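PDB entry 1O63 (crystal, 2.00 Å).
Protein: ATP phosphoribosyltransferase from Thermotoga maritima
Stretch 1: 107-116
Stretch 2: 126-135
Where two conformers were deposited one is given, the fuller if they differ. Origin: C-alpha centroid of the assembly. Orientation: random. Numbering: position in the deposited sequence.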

# COMPACT_ATOMS: atom_id res chain seq x y z
N ALA A 107 -9.28 -8.84 9.75
CA ALA A 107 -8.43 -8.42 8.63
C ALA A 107 -8.55 -6.91 8.48
O ALA A 107 -9.65 -6.38 8.67
CB ALA A 107 -8.92 -9.05 7.32
N THR A 108 -7.45 -6.24 8.12
CA THR A 108 -7.55 -4.77 7.98
C THR A 108 -6.28 -4.22 7.34
O THR A 108 -5.23 -4.88 7.42
CB THR A 108 -7.71 -4.15 9.39
OG1 THR A 108 -7.79 -2.73 9.32
CG2 THR A 108 -6.50 -4.51 10.26
N LYS A 109 -6.36 -3.04 6.77
CA LYS A 109 -5.21 -2.28 6.33
C LYS A 109 -4.72 -1.36 7.46
O LYS A 109 -3.69 -0.67 7.32
CB LYS A 109 -5.55 -1.35 5.15
CG LYS A 109 -6.15 -2.07 3.95
CD LYS A 109 -6.05 -1.22 2.70
CE LYS A 109 -7.19 -0.26 2.60
NZ LYS A 109 -7.32 0.34 1.23
N PHE A 110 -5.54 -1.25 8.50
CA PHE A 110 -5.19 -0.36 9.63
C PHE A 110 -5.01 -1.11 10.93
O PHE A 110 -5.88 -1.11 11.81
CB PHE A 110 -6.34 0.67 9.77
CG PHE A 110 -6.71 1.25 8.40
CD1 PHE A 110 -7.79 0.74 7.72
CD2 PHE A 110 -5.97 2.28 7.84
CE1 PHE A 110 -8.17 1.26 6.49
CE2 PHE A 110 -6.35 2.82 6.62
CZ PHE A 110 -7.41 2.28 5.91
N PRO A 111 -3.87 -1.80 11.11
CA PRO A 111 -3.63 -2.58 12.30
C PRO A 111 -3.57 -1.80 13.58
O PRO A 111 -4.09 -2.33 14.59
CB PRO A 111 -2.34 -3.36 12.00
CG PRO A 111 -1.66 -2.57 10.92
CD PRO A 111 -2.76 -1.89 10.15
N ASN A 112 -3.08 -0.57 13.66
CA ASN A 112 -3.06 0.15 14.93
C ASN A 112 -4.46 0.62 15.31
O ASN A 112 -4.86 0.55 16.47
CB ASN A 112 -2.08 1.34 14.90
CG ASN A 112 -0.65 0.87 14.69
OD1 ASN A 112 -0.27 -0.19 15.17
ND2 ASN A 112 0.13 1.65 13.93
N VAL A 113 -5.17 1.21 14.31
CA VAL A 113 -6.57 1.56 14.53
C VAL A 113 -7.36 0.35 15.05
O VAL A 113 -8.10 0.45 16.01
CB VAL A 113 -7.20 2.02 13.19
CG1 VAL A 113 -8.71 1.90 13.21
CG2 VAL A 113 -6.76 3.47 12.93
N THR A 114 -7.20 -0.80 14.41
CA THR A 114 -7.93 -2.01 14.82
C THR A 114 -7.50 -2.44 16.22
O THR A 114 -8.35 -2.72 17.08
CB THR A 114 -7.85 -3.19 13.86
OG1 THR A 114 -8.40 -4.38 14.53
CG2 THR A 114 -6.44 -3.58 13.49
N GLN A 115 -6.20 -2.41 16.50
CA GLN A 115 -5.74 -2.78 17.85
C GLN A 115 -6.34 -1.84 18.89
O GLN A 115 -6.81 -2.30 19.94
CB GLN A 115 -4.22 -2.77 17.92
CG GLN A 115 -3.66 -2.85 19.35
CD GLN A 115 -3.87 -4.22 19.94
OE1 GLN A 115 -4.07 -5.19 19.21
NE2 GLN A 115 -3.82 -4.33 21.26
N ARG A 116 -6.39 -0.54 18.59
CA ARG A 116 -6.97 0.43 19.53
C ARG A 116 -8.45 0.13 19.76
O ARG A 116 -9.00 0.31 20.86
CB ARG A 116 -6.80 1.85 19.00
CG ARG A 116 -7.04 2.96 20.00
CD ARG A 116 -6.65 4.33 19.44
NE ARG A 116 -5.23 4.34 19.11
CZ ARG A 116 -4.69 4.48 17.90
NH1 ARG A 116 -5.47 4.66 16.84
NH2 ARG A 116 -3.37 4.43 17.80
N ARG A 126 -6.91 -11.32 16.85
CA ARG A 126 -5.84 -11.84 15.99
C ARG A 126 -5.88 -10.96 14.72
O ARG A 126 -6.79 -11.16 13.90
CB ARG A 126 -6.12 -13.29 15.68
CG ARG A 126 -4.99 -14.13 15.18
CD ARG A 126 -3.95 -14.42 16.26
NE ARG A 126 -3.48 -15.78 16.22
CZ ARG A 126 -2.95 -16.43 15.19
NH1 ARG A 126 -2.58 -17.71 15.35
NH2 ARG A 126 -2.79 -15.87 14.01
N ILE A 127 -5.03 -9.95 14.66
CA ILE A 127 -5.14 -8.96 13.57
C ILE A 127 -4.36 -9.34 12.33
O ILE A 127 -3.13 -9.45 12.36
CB ILE A 127 -4.70 -7.56 14.03
CG1 ILE A 127 -5.53 -7.10 15.22
CG2 ILE A 127 -4.82 -6.56 12.87
CD1 ILE A 127 -5.02 -5.81 15.84
N ILE A 128 -5.05 -9.40 11.19
CA ILE A 128 -4.40 -9.78 9.94
C ILE A 128 -4.30 -8.62 8.96
O ILE A 128 -5.29 -8.23 8.34
CB ILE A 128 -5.21 -10.93 9.28
CG1 ILE A 128 -5.29 -12.10 10.30
CG2 ILE A 128 -4.54 -11.35 7.99
CD1 ILE A 128 -6.18 -13.24 9.87
N PRO A 129 -3.10 -8.07 8.78
CA PRO A 129 -2.87 -6.95 7.91
C PRO A 129 -2.98 -7.30 6.43
O PRO A 129 -2.40 -8.30 5.99
CB PRO A 129 -1.43 -6.52 8.18
CG PRO A 129 -1.03 -7.21 9.42
CD PRO A 129 -1.86 -8.47 9.51
N LEU A 130 -3.72 -6.50 5.69
CA LEU A 130 -3.90 -6.70 4.24
C LEU A 130 -3.61 -5.37 3.55
O LEU A 130 -3.76 -4.31 4.19
CB LEU A 130 -5.35 -7.11 3.95
CG LEU A 130 -5.78 -8.51 4.38
CD1 LEU A 130 -7.23 -8.79 4.01
CD2 LEU A 130 -4.87 -9.56 3.74
N LYS A 131 -3.38 -5.41 2.25
CA LYS A 131 -3.08 -4.18 1.52
C LYS A 131 -4.29 -3.64 0.79
O LYS A 131 -4.24 -2.52 0.28
CB LYS A 131 -1.96 -4.41 0.50
CG LYS A 131 -0.71 -5.06 1.04
CD LYS A 131 0.34 -4.00 1.38
CE LYS A 131 0.09 -3.46 2.78
NZ LYS A 131 0.64 -2.08 2.95
N GLY A 132 -5.33 -4.44 0.59
CA GLY A 132 -6.52 -3.94 -0.13
C GLY A 132 -7.48 -5.13 -0.29
O GLY A 132 -7.19 -6.19 0.27
N SER A 133 -8.62 -4.89 -0.90
CA SER A 133 -9.65 -5.90 -1.08
C SER A 133 -9.91 -6.65 0.22
O SER A 133 -10.16 -7.86 0.26
CB SER A 133 -9.26 -6.87 -2.20
OG SER A 133 -9.19 -6.21 -3.45
N VAL A 134 -10.02 -5.88 1.32
CA VAL A 134 -10.19 -6.46 2.63
C VAL A 134 -11.52 -7.16 2.75
O VAL A 134 -11.68 -8.08 3.56
CB VAL A 134 -10.01 -5.41 3.74
CG1 VAL A 134 -10.09 -6.04 5.11
CG2 VAL A 134 -8.62 -4.73 3.61
N GLU A 135 -12.52 -6.76 1.95
CA GLU A 135 -13.83 -7.38 1.99
C GLU A 135 -13.84 -8.84 1.57
O GLU A 135 -14.79 -9.57 1.92
CB GLU A 135 -14.85 -6.56 1.22
CG GLU A 135 -14.72 -6.60 -0.28
CD GLU A 135 -13.65 -5.64 -0.80
OE1 GLU A 135 -13.11 -4.85 -0.02
OE2 GLU A 135 -13.39 -5.65 -2.02

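The two stretches meet as neighbouring strands of a parallel sheet, and the first then turns into a helix that runs back along the second. Ala 107 pairs with Ile 128 and Thr 108 with Pro 129. Two hydrogen bonds hold the register, both made by Thr 108: its N donates to Ile 128 O at 2.9 Å, and its O accepts from Leu 130 N at 2.8 Å. One residue thus grips the neighbouring strand at two points that straddle Pro 129. A proline fits between them because its nitrogen, which carries no hydrogen, is not called upon in this ladder. Its CA lies 3.2 Å from Thr 108 O, a CA-H...O contact that supplements the stronger N-H bond to the same oxygen. Ala 107 CA approaches Ile 128 O in the same way, also at 3.2 Å.

Ile 127 gives up more surface to the contact than any other residue. The helix that begins at Pro 111 passes over its strand nearly antiparallel, at 162°, with the axes 9.2 Å apart at their closest, and Ile 127 points into the space between. Its branched, wholly apolar side chain offers methyl groups to several partners at once. The CG2 methyl lies 3.4 Å from Thr 114 CG2, 3.7 Å from Thr 108 CG2 and 4.1 Å from Pro 111 CB, while CD1 reaches to 3.6 Å from Gln 115 OE1, a contact of van der Waals type since a methyl carbon offers no polar hydrogen. The two threonines suit this place because each turns a methyl toward the isoleucine. Thr 108 also puts its hydroxyl to use, with OG1 accepting a hydrogen bond of 2.8 Å from Phe 110 N and so bracing the turn from strand to helix. Thr 114 OG1, by contrast, is buried by the contact without a polar partner in the model.

Ala 107, second in covered area, works on the other face of the sheet, the face it shares with Ile 128. Its CB lies 3.7 Å from Leu 130 CD1 and 3.9 Å from Val 134 CG1. The small methyl lets these larger aliphatic side chains close in on the strand, and Val 134 CG1 also comes within 3.6 Å of the backbone at Ala 107 O. All three residues are buried, as befits apolar groups whose packing keeps water out.

Lys 109, third in area, extends the pairing beyond the strands, its CA lying 3.3 Å from Leu 130 O in another CA-H...O contact. Its side chain is exposed, yet its aliphatic portion lies along the second stretch: CG is 3.6 Å from Val 134 CG2, and CD is 3.3 Å from Lys 131 O and 3.9 Å from Gly 132 N. A lysine suits such an edge because its methylenes can cover apolar surface while its charged end stays clear of it. Gly 132, with no side chain, presents only backbone to this passing chain.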